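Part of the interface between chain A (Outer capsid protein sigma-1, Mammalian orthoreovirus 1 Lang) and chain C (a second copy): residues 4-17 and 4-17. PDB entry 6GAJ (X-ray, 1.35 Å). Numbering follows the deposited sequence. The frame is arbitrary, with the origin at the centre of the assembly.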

# COMPACT_ATOMS: atom_id res chain seq x y z
N GLU A 4 -28.83 -72.34 -52.99
CA GLU A 4 -27.94 -71.95 -51.89
C GLU A 4 -27.25 -70.64 -52.26
O GLU A 4 -27.12 -69.77 -51.41
CB GLU A 4 -26.88 -73.04 -51.62
N ILE A 5 -26.84 -70.50 -53.54
CA ILE A 5 -26.15 -69.28 -53.95
C ILE A 5 -27.11 -68.09 -53.87
O ILE A 5 -26.73 -67.07 -53.23
CB ILE A 5 -25.57 -69.41 -55.37
CG1 ILE A 5 -24.53 -70.53 -55.46
CG2 ILE A 5 -24.93 -68.04 -55.78
CD1 ILE A 5 -24.24 -70.96 -57.01
N LYS A 6 -28.32 -68.20 -54.35
CA LYS A 6 -29.30 -67.14 -54.34
C LYS A 6 -29.51 -66.64 -52.88
O LYS A 6 -29.55 -65.41 -52.60
CB LYS A 6 -30.63 -67.69 -54.89
CG LYS A 6 -31.63 -66.59 -55.10
CD LYS A 6 -32.87 -67.17 -55.77
CE LYS A 6 -34.04 -66.22 -55.64
NZ LYS A 6 -34.04 -65.16 -56.69
N LYS A 7 -29.62 -67.60 -51.93
CA LYS A 7 -29.84 -67.26 -50.53
C LYS A 7 -28.65 -66.52 -49.91
O LYS A 7 -28.83 -65.52 -49.17
CB LYS A 7 -30.22 -68.50 -49.71
CG LYS A 7 -31.59 -69.01 -50.11
CD LYS A 7 -31.98 -70.27 -49.31
CE LYS A 7 -33.35 -70.70 -49.71
NZ LYS A 7 -33.64 -72.00 -49.01
N GLN A 8 -27.41 -66.96 -50.25
CA GLN A 8 -26.21 -66.30 -49.73
C GLN A 8 -26.05 -64.91 -50.30
O GLN A 8 -25.63 -64.00 -49.60
CB GLN A 8 -24.99 -67.15 -49.98
CG GLN A 8 -23.69 -66.55 -49.40
CD GLN A 8 -23.75 -66.50 -47.87
OE1 GLN A 8 -23.63 -67.55 -47.19
NE2 GLN A 8 -23.75 -65.32 -47.29
N VAL A 9 -26.44 -64.72 -51.55
CA VAL A 9 -26.32 -63.38 -52.13
C VAL A 9 -27.28 -62.44 -51.41
O VAL A 9 -26.90 -61.28 -51.12
CB VAL A 9 -26.63 -63.48 -53.62
CG1 VAL A 9 -26.81 -62.09 -54.28
CG2 VAL A 9 -25.52 -64.23 -54.32
N GLN A 10 -28.55 -62.87 -51.11
CA GLN A 10 -29.47 -61.99 -50.38
C GLN A 10 -28.98 -61.78 -48.93
O GLN A 10 -29.09 -60.66 -48.45
CB GLN A 10 -30.92 -62.57 -50.35
CG GLN A 10 -31.96 -61.68 -49.60
CD GLN A 10 -32.06 -60.28 -50.16
OE1 GLN A 10 -32.13 -60.08 -51.37
NE2 GLN A 10 -32.28 -59.26 -49.30
N VAL A 11 -28.33 -62.78 -48.30
CA VAL A 11 -27.75 -62.57 -46.95
C VAL A 11 -26.67 -61.47 -47.07
O VAL A 11 -26.61 -60.60 -46.22
CB VAL A 11 -27.14 -63.88 -46.41
CG1 VAL A 11 -26.09 -63.63 -45.32
CG2 VAL A 11 -28.25 -64.81 -45.91
N ASN A 12 -25.88 -61.51 -48.15
CA ASN A 12 -24.85 -60.46 -48.33
C ASN A 12 -25.49 -59.10 -48.54
O ASN A 12 -25.05 -58.12 -47.96
CB ASN A 12 -23.89 -60.82 -49.47
CG ASN A 12 -22.95 -61.95 -49.07
OD1 ASN A 12 -22.90 -62.39 -47.91
ND2 ASN A 12 -22.22 -62.51 -50.05
N VAL A 13 -26.59 -59.01 -49.26
CA VAL A 13 -27.31 -57.76 -49.42
C VAL A 13 -27.72 -57.26 -48.01
O VAL A 13 -27.54 -56.09 -47.64
CB VAL A 13 -28.58 -57.93 -50.31
CG1 VAL A 13 -29.46 -56.70 -50.25
CG2 VAL A 13 -28.22 -58.25 -51.77
N ASP A 14 -28.28 -58.18 -47.22
CA ASP A 14 -28.74 -57.83 -45.85
C ASP A 14 -27.58 -57.37 -44.98
O ASP A 14 -27.73 -56.41 -44.19
CB ASP A 14 -29.41 -59.05 -45.21
CG ASP A 14 -30.71 -59.43 -45.89
OD1 ASP A 14 -31.38 -58.52 -46.44
OD2 ASP A 14 -31.14 -60.62 -45.74
N ASP A 15 -26.44 -58.04 -45.06
CA ASP A 15 -25.29 -57.68 -44.22
C ASP A 15 -24.68 -56.35 -44.64
O ASP A 15 -24.23 -55.55 -43.81
CB ASP A 15 -24.22 -58.79 -44.20
CG ASP A 15 -24.62 -60.00 -43.38
OD1 ASP A 15 -25.48 -59.84 -42.51
OD2 ASP A 15 -23.98 -61.04 -43.51
N ILE A 16 -24.67 -56.08 -45.99
CA ILE A 16 -24.16 -54.79 -46.43
C ILE A 16 -25.08 -53.67 -45.93
O ILE A 16 -24.61 -52.60 -45.52
CB ILE A 16 -24.07 -54.81 -47.96
CG1 ILE A 16 -22.93 -55.78 -48.38
CG2 ILE A 16 -23.82 -53.38 -48.52
CD1 ILE A 16 -23.05 -56.23 -49.92
N ARG A 17 -26.41 -53.91 -45.93
CA ARG A 17 -27.32 -52.88 -45.50
C ARG A 17 -27.13 -52.63 -43.97
O ARG A 17 -27.10 -51.47 -43.53
CB ARG A 17 -28.76 -53.31 -45.84
CG ARG A 17 -29.82 -52.27 -45.49
CD ARG A 17 -31.19 -52.70 -46.06
NE ARG A 17 -31.60 -53.91 -45.36
CZ ARG A 17 -31.62 -55.14 -45.87
NH1 ARG A 17 -31.28 -55.36 -47.16
NH2 ARG A 17 -31.83 -56.18 -45.08
N GLU C 4 -29.80 -63.10 -62.93
CA GLU C 4 -30.11 -62.13 -61.88
C GLU C 4 -29.09 -62.22 -60.77
O GLU C 4 -28.68 -61.18 -60.24
CB GLU C 4 -31.54 -62.30 -61.33
CG GLU C 4 -31.94 -61.21 -60.33
CD GLU C 4 -31.40 -59.80 -60.58
OE1 GLU C 4 -30.92 -59.16 -59.62
OE2 GLU C 4 -31.38 -59.37 -61.76
N ILE C 5 -28.63 -63.46 -60.46
CA ILE C 5 -27.66 -63.67 -59.42
C ILE C 5 -26.38 -62.95 -59.78
O ILE C 5 -25.89 -62.16 -58.96
CB ILE C 5 -27.48 -65.17 -59.09
CG1 ILE C 5 -28.79 -65.76 -58.51
CG2 ILE C 5 -26.28 -65.41 -58.14
CD1 ILE C 5 -28.79 -67.40 -58.32
N LYS C 6 -25.85 -63.19 -60.98
CA LYS C 6 -24.61 -62.60 -61.41
C LYS C 6 -24.63 -61.06 -61.30
O LYS C 6 -23.64 -60.43 -60.83
CB LYS C 6 -24.43 -63.07 -62.87
CG LYS C 6 -23.22 -62.55 -63.51
CD LYS C 6 -23.04 -63.21 -64.89
CE LYS C 6 -21.73 -62.66 -65.40
NZ LYS C 6 -21.22 -63.45 -66.55
N LYS C 7 -25.76 -60.45 -61.66
CA LYS C 7 -25.86 -58.99 -61.60
C LYS C 7 -25.84 -58.46 -60.14
O LYS C 7 -25.17 -57.46 -59.81
CB LYS C 7 -27.06 -58.52 -62.38
CG LYS C 7 -26.90 -58.77 -63.88
CD LYS C 7 -28.09 -58.40 -64.81
CE LYS C 7 -29.28 -59.33 -64.73
NZ LYS C 7 -30.22 -59.15 -65.91
N GLN C 8 -26.53 -59.19 -59.26
CA GLN C 8 -26.60 -58.77 -57.86
C GLN C 8 -25.25 -58.96 -57.20
O GLN C 8 -24.88 -58.17 -56.32
CB GLN C 8 -27.67 -59.58 -57.11
CG GLN C 8 -27.83 -59.16 -55.62
CD GLN C 8 -28.32 -57.75 -55.49
OE1 GLN C 8 -29.50 -57.45 -55.80
NE2 GLN C 8 -27.51 -56.90 -54.90
N VAL C 9 -24.49 -59.98 -57.59
CA VAL C 9 -23.18 -60.23 -57.00
C VAL C 9 -22.29 -59.02 -57.33
O VAL C 9 -21.55 -58.54 -56.46
CB VAL C 9 -22.61 -61.54 -57.55
CG1 VAL C 9 -21.14 -61.67 -57.16
CG2 VAL C 9 -23.42 -62.72 -56.97
N GLN C 10 -22.34 -58.50 -58.59
CA GLN C 10 -21.52 -57.30 -58.91
C GLN C 10 -21.99 -56.06 -58.16
O GLN C 10 -21.15 -55.26 -57.73
CB GLN C 10 -21.50 -57.09 -60.43
CG GLN C 10 -20.67 -55.86 -60.81
CD GLN C 10 -19.22 -55.93 -60.43
OE1 GLN C 10 -18.60 -56.98 -60.53
NE2 GLN C 10 -18.63 -54.79 -60.07
N VAL C 11 -23.30 -55.89 -57.97
CA VAL C 11 -23.79 -54.76 -57.18
C VAL C 11 -23.18 -54.89 -55.76
O VAL C 11 -22.69 -53.90 -55.22
CB VAL C 11 -25.34 -54.82 -57.10
CG1 VAL C 11 -25.87 -53.90 -55.99
CG2 VAL C 11 -25.96 -54.35 -58.44
N ASN C 12 -23.12 -56.12 -55.21
CA ASN C 12 -22.51 -56.31 -53.90
C ASN C 12 -21.04 -56.03 -53.87
O ASN C 12 -20.55 -55.38 -52.94
CB ASN C 12 -22.83 -57.74 -53.37
CG ASN C 12 -24.28 -57.87 -52.93
OD1 ASN C 12 -25.07 -56.92 -52.95
ND2 ASN C 12 -24.70 -59.09 -52.68
N VAL C 13 -20.31 -56.38 -54.92
CA VAL C 13 -18.89 -56.02 -55.02
C VAL C 13 -18.74 -54.49 -54.93
O VAL C 13 -17.96 -53.97 -54.12
CB VAL C 13 -18.28 -56.53 -56.36
CG1 VAL C 13 -16.90 -55.95 -56.59
CG2 VAL C 13 -18.22 -58.05 -56.39
N ASP C 14 -19.56 -53.79 -55.69
CA ASP C 14 -19.49 -52.34 -55.70
C ASP C 14 -19.89 -51.74 -54.35
O ASP C 14 -19.27 -50.75 -53.89
CB ASP C 14 -20.39 -51.75 -56.81
CG ASP C 14 -19.88 -52.05 -58.21
OD1 ASP C 14 -18.64 -52.22 -58.36
OD2 ASP C 14 -20.72 -52.17 -59.13
N ASP C 15 -20.95 -52.26 -53.73
CA ASP C 15 -21.39 -51.73 -52.45
C ASP C 15 -20.40 -52.01 -51.34
O ASP C 15 -20.20 -51.17 -50.43
CB ASP C 15 -22.76 -52.26 -52.09
CG ASP C 15 -23.91 -51.72 -52.91
OD1 ASP C 15 -23.70 -50.73 -53.69
OD2 ASP C 15 -25.04 -52.25 -52.76
N ILE C 16 -19.70 -53.15 -51.39
CA ILE C 16 -18.71 -53.44 -50.36
C ILE C 16 -17.54 -52.46 -50.50
O ILE C 16 -17.02 -51.93 -49.50
CB ILE C 16 -18.23 -54.89 -50.49
CG1 ILE C 16 -19.36 -55.82 -50.07
CG2 ILE C 16 -16.94 -55.15 -49.67
CD1 ILE C 16 -19.14 -57.26 -50.52
N ARG C 17 -17.11 -52.22 -51.76
CA ARG C 17 -16.01 -51.27 -51.96
C ARG C 17 -16.44 -49.86 -51.52
O ARG C 17 -15.63 -49.17 -50.83
CB ARG C 17 -15.58 -51.32 -53.45
CG ARG C 17 -14.45 -50.34 -53.75
CD ARG C 17 -14.12 -50.37 -55.24
NE ARG C 17 -15.25 -49.84 -55.99
CZ ARG C 17 -16.10 -50.56 -56.73
NH1 ARG C 17 -15.96 -51.87 -56.85
NH2 ARG C 17 -17.17 -49.97 -57.26
O HOH W 1 -31.82 -57.56 -53.48

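Residues 4-17 are helical in both chains, and the two helices run in the same general direction, with 27° between their N-to-C directions and a closest axial approach of 10.2 Å. Backbone hydrogen bonds of the i to i+4 type run through each stretch, from Gln8(A) N to Glu4(A) O (3.1 Å) through Arg17(A) N to Val13(A) O (3.0 Å) in chain A, and likewise in chain C. With their main-chain polar groups largely satisfied internally, the helices meet through side chains. Equivalent positions lie nearly level: the CA atoms of Val9(A) and Val9(C) are 6.6 Å apart, and those of Ile16(A) and Ile16(C) 6.9 Å apart. Between them the register is slightly staggered, the CA of Val13(A) lying 6.7 Å from the CA of Asn12(C).

The contact buries 499 Å², summed over both sides, and is built mainly by packing. At the N-terminal end, Ile5(A) CG2 meets Ile5(C) CG2 at 3.8 Å, while the CB of Lys6(A) rests 3.9 Å from Ile5(C) CD1, so that the aliphatic base of the lysine adds to the cover over this isoleucine. One turn on, Val9(A) points toward chain C and enters as a knob a hole formed by Ile5(C), Gln8(C), Val9(C) and Asn12(C). Its CG2 lies 3.7 Å from Val9(C) CG2 and 4.1 Å from Ile5(C) CG2, whereas its CG1 approaches Gln8(C) CG at 3.4 Å. The two methyls thus face different parts of the hole, one the valine and isoleucine, the other the aliphatic portion of the glutamine. The two valines are not equivalently placed, for the CA-to-CB bond of Val9(C) points sideways.

Asn12(C) makes the reciprocal insertion, sitting among Val9(A), Asn12(A), Val13(A) and Ile16(A). Its CG is 3.6 Å from Ile16(A) CD1 and its OD1 is 3.6 Å from Val13(A) CG2, so much of the amide is in van der Waals contact with apolar groups. Its orientation is supported within its own helix, where Gln8(C) NE2 donates to Asn12(C) OD1 at 3.1 Å. The same bond recurs in chain A, from Gln8(A) NE2 to Asn12(A) OD1 at 3.1 Å. Gln8(C) also links the chains through a water, which donates to Gln8(C) OE1 at 3.3 Å and, weakly, to Gln10(A) OE1 at 3.3 Å.

At the C-terminal end Ile16(A) points toward chain C, and its CD1 reaches Ile16(C) CG1 at 3.7 Å. Its CG2 branch instead lies against the CB of Asp15(C), at 3.9 Å, so this side chain spans neighbouring positions of the opposing helix. Salt bridges join Arg17 and Asp14 within each chain: Arg17(A) NH2 pairs with Asp14(A) OD1 at 2.7 Å, matched by Arg17(C) NH2 and Asp14(C) OD1 at 2.9 Å. Neither residue of these pairs contacts the other stretch.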